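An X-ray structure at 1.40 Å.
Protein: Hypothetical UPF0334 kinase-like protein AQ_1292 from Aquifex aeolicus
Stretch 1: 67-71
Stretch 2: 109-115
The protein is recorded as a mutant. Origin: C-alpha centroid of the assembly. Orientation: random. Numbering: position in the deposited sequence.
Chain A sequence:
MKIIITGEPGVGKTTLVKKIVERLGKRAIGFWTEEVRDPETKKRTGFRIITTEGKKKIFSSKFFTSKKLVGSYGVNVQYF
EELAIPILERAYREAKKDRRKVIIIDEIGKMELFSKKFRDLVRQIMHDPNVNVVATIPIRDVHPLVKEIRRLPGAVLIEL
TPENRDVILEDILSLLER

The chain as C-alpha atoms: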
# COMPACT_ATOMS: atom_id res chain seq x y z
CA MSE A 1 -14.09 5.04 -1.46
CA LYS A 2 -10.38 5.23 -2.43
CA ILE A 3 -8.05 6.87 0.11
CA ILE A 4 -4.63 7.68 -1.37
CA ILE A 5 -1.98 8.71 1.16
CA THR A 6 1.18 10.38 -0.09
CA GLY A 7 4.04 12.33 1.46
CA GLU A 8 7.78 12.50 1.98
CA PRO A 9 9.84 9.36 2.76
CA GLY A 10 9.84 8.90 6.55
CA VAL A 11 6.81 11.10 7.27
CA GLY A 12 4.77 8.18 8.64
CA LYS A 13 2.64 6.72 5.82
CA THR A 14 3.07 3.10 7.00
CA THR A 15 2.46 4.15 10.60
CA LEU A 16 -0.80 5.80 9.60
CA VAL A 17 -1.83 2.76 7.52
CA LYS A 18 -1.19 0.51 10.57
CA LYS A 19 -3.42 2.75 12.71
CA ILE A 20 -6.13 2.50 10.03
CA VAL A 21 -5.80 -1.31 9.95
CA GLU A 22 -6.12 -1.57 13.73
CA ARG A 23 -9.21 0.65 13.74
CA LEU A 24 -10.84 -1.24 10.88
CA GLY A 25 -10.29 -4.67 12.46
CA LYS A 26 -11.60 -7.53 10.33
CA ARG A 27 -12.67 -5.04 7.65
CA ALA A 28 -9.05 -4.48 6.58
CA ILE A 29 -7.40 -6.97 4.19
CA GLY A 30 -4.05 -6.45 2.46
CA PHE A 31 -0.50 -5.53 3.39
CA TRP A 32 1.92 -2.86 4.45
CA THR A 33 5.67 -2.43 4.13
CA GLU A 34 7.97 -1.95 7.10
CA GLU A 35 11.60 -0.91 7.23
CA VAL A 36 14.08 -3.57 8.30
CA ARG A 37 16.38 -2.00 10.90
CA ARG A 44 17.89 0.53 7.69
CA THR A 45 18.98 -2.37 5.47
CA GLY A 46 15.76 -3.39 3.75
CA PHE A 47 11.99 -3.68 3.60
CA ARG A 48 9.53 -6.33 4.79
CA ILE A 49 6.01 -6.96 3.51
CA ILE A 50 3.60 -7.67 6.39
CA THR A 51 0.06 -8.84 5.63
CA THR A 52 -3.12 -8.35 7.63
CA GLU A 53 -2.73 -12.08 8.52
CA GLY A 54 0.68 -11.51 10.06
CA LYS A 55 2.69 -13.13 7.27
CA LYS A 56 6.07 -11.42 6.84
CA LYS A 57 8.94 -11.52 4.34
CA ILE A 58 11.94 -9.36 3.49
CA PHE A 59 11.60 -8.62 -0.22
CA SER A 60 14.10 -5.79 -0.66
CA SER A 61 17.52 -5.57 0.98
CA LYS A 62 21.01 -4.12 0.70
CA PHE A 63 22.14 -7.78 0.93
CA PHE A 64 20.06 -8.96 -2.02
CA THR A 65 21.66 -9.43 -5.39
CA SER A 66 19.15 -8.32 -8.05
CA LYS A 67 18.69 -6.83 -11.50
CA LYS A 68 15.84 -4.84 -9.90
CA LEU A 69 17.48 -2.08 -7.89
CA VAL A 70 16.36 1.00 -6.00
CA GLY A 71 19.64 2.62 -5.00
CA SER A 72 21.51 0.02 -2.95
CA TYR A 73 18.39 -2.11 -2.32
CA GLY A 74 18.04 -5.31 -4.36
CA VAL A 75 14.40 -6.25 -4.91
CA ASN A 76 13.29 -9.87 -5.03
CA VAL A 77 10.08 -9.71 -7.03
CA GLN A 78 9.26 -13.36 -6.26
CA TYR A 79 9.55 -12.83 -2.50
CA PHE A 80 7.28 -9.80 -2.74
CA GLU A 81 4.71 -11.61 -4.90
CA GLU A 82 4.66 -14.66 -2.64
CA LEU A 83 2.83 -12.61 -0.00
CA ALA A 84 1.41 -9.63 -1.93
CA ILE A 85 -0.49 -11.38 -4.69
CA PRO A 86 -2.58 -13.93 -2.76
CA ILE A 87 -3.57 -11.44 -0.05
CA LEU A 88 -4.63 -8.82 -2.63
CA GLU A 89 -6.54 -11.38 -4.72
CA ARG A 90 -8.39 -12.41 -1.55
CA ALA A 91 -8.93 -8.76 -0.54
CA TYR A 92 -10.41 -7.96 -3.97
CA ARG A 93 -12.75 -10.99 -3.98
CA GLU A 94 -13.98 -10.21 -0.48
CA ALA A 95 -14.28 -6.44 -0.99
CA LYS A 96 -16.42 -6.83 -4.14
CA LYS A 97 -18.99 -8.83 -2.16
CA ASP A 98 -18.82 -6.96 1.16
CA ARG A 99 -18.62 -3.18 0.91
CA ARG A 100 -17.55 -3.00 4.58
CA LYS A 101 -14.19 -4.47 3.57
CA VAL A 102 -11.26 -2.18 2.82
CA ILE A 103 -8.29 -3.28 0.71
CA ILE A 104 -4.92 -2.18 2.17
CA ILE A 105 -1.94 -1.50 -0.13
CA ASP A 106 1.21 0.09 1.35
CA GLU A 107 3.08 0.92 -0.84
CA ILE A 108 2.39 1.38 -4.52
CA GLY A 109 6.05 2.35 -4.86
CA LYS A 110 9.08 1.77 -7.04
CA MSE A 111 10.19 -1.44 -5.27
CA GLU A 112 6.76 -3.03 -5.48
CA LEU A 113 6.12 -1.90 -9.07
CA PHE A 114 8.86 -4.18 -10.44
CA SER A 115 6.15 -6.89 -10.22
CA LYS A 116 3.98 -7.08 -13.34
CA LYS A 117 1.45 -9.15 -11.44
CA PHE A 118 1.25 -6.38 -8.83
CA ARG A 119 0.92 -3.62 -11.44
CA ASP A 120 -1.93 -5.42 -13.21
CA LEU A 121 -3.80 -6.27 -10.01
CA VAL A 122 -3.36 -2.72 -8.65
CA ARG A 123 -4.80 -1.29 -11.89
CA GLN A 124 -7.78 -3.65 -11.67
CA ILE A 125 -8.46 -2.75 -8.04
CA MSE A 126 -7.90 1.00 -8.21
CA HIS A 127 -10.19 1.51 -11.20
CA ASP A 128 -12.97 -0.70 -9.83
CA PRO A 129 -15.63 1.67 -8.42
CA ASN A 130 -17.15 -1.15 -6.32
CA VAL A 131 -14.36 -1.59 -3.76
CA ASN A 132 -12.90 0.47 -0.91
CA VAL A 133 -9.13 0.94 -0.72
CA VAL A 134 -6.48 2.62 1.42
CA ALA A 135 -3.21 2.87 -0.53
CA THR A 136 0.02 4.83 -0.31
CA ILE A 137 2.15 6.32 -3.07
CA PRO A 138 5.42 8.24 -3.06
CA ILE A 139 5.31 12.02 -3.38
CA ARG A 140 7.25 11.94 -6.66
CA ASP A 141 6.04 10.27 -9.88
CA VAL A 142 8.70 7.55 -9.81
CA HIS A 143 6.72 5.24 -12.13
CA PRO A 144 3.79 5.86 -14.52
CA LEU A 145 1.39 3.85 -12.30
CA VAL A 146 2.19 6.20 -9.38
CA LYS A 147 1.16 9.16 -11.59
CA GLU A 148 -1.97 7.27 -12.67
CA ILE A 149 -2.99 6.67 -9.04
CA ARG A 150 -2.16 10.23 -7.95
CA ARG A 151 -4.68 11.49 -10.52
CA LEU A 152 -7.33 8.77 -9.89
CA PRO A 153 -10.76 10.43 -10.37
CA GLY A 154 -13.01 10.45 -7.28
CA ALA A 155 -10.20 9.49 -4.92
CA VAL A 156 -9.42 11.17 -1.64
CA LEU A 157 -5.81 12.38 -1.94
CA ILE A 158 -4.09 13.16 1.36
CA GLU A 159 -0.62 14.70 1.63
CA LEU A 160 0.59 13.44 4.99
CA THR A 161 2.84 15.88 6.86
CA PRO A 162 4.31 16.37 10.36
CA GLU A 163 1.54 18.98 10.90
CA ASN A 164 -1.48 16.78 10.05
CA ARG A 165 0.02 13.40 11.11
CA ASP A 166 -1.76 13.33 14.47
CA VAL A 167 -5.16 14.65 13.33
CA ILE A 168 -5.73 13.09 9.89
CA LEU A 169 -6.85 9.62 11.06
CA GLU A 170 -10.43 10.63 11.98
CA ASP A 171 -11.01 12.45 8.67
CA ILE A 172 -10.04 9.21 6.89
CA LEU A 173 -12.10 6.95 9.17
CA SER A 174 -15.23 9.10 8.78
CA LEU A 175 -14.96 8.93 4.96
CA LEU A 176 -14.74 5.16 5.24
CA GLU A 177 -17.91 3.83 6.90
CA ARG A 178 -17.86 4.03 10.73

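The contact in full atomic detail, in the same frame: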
# COMPACT_ATOMS: atom_id res chain seq x y z
N LYS A 67 18.72 -7.74 -10.36
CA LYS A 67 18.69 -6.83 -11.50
C LYS A 67 17.73 -5.67 -11.23
O LYS A 67 17.78 -4.64 -11.90
CB LYS A 67 18.28 -7.57 -12.78
CG LYS A 67 19.06 -7.14 -14.03
CD LYS A 67 18.34 -7.58 -15.31
CE LYS A 67 19.30 -8.25 -16.31
NZ LYS A 67 19.70 -7.35 -17.43
N LYS A 68 16.84 -5.85 -10.25
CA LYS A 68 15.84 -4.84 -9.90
C LYS A 68 16.36 -4.09 -8.68
O LYS A 68 16.40 -4.63 -7.57
CB LYS A 68 14.47 -5.49 -9.63
CG LYS A 68 14.03 -6.51 -10.69
CD LYS A 68 13.97 -5.92 -12.09
CE LYS A 68 13.98 -7.02 -13.16
NZ LYS A 68 14.81 -6.68 -14.36
N LEU A 69 16.80 -2.87 -8.92
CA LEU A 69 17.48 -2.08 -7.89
C LEU A 69 16.78 -0.76 -7.65
O LEU A 69 16.34 -0.10 -8.59
CB LEU A 69 18.93 -1.79 -8.33
CG LEU A 69 19.87 -2.98 -8.47
CD1 LEU A 69 21.17 -2.57 -9.19
CD2 LEU A 69 20.20 -3.62 -7.11
N VAL A 70 16.68 -0.38 -6.38
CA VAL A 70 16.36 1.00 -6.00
C VAL A 70 17.50 1.45 -5.09
O VAL A 70 17.57 1.04 -3.93
CB VAL A 70 14.98 1.12 -5.29
CG1 VAL A 70 14.72 2.56 -4.83
CG2 VAL A 70 13.85 0.61 -6.20
N GLY A 71 18.38 2.28 -5.65
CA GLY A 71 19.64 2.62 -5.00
C GLY A 71 20.43 1.36 -4.67
O GLY A 71 20.76 0.56 -5.55
N GLY A 109 4.79 1.64 -4.72
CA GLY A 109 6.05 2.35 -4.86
C GLY A 109 6.99 1.65 -5.82
O GLY A 109 6.67 0.58 -6.35
N LYS A 110 8.14 2.27 -6.06
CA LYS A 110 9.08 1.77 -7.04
C LYS A 110 9.50 0.30 -6.80
O LYS A 110 9.56 -0.47 -7.75
CB LYS A 110 10.32 2.66 -7.09
CG LYS A 110 11.22 2.34 -8.28
CD LYS A 110 10.71 3.03 -9.54
CE LYS A 110 11.69 2.91 -10.68
NZ LYS A 110 11.96 1.47 -11.00
N MSE A 111 9.76 -0.07 -5.55
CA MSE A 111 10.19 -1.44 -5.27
C MSE A 111 9.11 -2.45 -5.59
O MSE A 111 9.38 -3.48 -6.21
CB MSE A 111 10.64 -1.57 -3.83
CG MSE A 111 11.81 -0.67 -3.52
SE MSE A 111 12.36 -0.79 -1.70
CE MSE A 111 10.65 -0.78 -0.81
N GLU A 112 7.87 -2.12 -5.25
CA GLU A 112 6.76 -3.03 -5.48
C GLU A 112 6.40 -3.13 -6.97
O GLU A 112 5.99 -4.19 -7.46
CB GLU A 112 5.54 -2.58 -4.67
CG GLU A 112 5.80 -2.63 -3.17
CD GLU A 112 6.41 -1.37 -2.56
OE1 GLU A 112 6.77 -0.40 -3.26
OE2 GLU A 112 6.52 -1.34 -1.31
N LEU A 113 6.57 -2.02 -7.68
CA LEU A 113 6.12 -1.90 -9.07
C LEU A 113 7.00 -2.67 -10.06
O LEU A 113 6.65 -2.76 -11.22
CB LEU A 113 5.93 -0.43 -9.46
CG LEU A 113 4.71 0.22 -8.79
CD1 LEU A 113 4.75 1.72 -8.94
CD2 LEU A 113 3.40 -0.31 -9.34
N PHE A 114 8.11 -3.25 -9.59
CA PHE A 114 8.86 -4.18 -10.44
C PHE A 114 8.05 -5.44 -10.75
O PHE A 114 8.36 -6.15 -11.70
CB PHE A 114 10.17 -4.59 -9.77
CG PHE A 114 11.25 -3.56 -9.85
CD1 PHE A 114 11.81 -3.20 -11.07
CD2 PHE A 114 11.75 -2.99 -8.69
CE1 PHE A 114 12.85 -2.25 -11.12
CE2 PHE A 114 12.78 -2.05 -8.74
CZ PHE A 114 13.32 -1.68 -9.95
N SER A 115 7.00 -5.71 -9.98
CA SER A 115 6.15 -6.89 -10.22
C SER A 115 5.03 -6.58 -11.19
O SER A 115 4.15 -5.75 -10.89
CB SER A 115 5.58 -7.38 -8.89
OG SER A 115 4.44 -8.21 -9.09
O HOH W 1 14.52 1.61 -9.64

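Segments far apart in sequence often pack through a single aromatic ring whose face and edge accept different kinds of neighbour, and the contact between residues 67-71 and 109-115 is a compact example. No direct hydrogen bond crosses it; about 255 Å² is buried, and F114 contributes the largest share. With chi1 near -77°, F114 reaches from the helically wound turn toward the other stretch. The aliphatic part of K68 lies over one face of the ring: K68 CB sits 3.6 Å from the centroid of the F114 ring, only 5° off the normal, in a CH-pi contact, and K68 CD comes within 3.6 Å of F114 CD1. Lysine suits this place because its methylenes can cover an aromatic face while the charged end leads away from the contact.

The ring edge meets different chemistry. There L69 O approaches F114 CZ at 3.7 Å, near the ring plane, where the slightly positive hydrogens of an aromatic ring are compatible with a carbonyl oxygen. The CA-to-CB bond of L69 points away, and its side chain stays out of contact, so it is the backbone that meets the ring.

V70, the second-largest contributor, points toward the turn in the t rotamer and places one methyl among three neighbours. V70 CG2 lies 3.8 Å from F114 CE2, 3.6 Å from M111 CG and 3.8 Å from K110 CG. A short branched side chain fits this site, filling the space beside the ring edge without needing a polar partner. M111, present as selenomethionine, and K110 each offer a CG methylene to the same methyl.

Polar linkage is left to water. Water 1 donates to L69 O at 2.7 Å from its own O and accepts from K110 NZ, with 2.9 Å between K110 NZ and the water O, so the lysine joins the apolar packing and also the bridge.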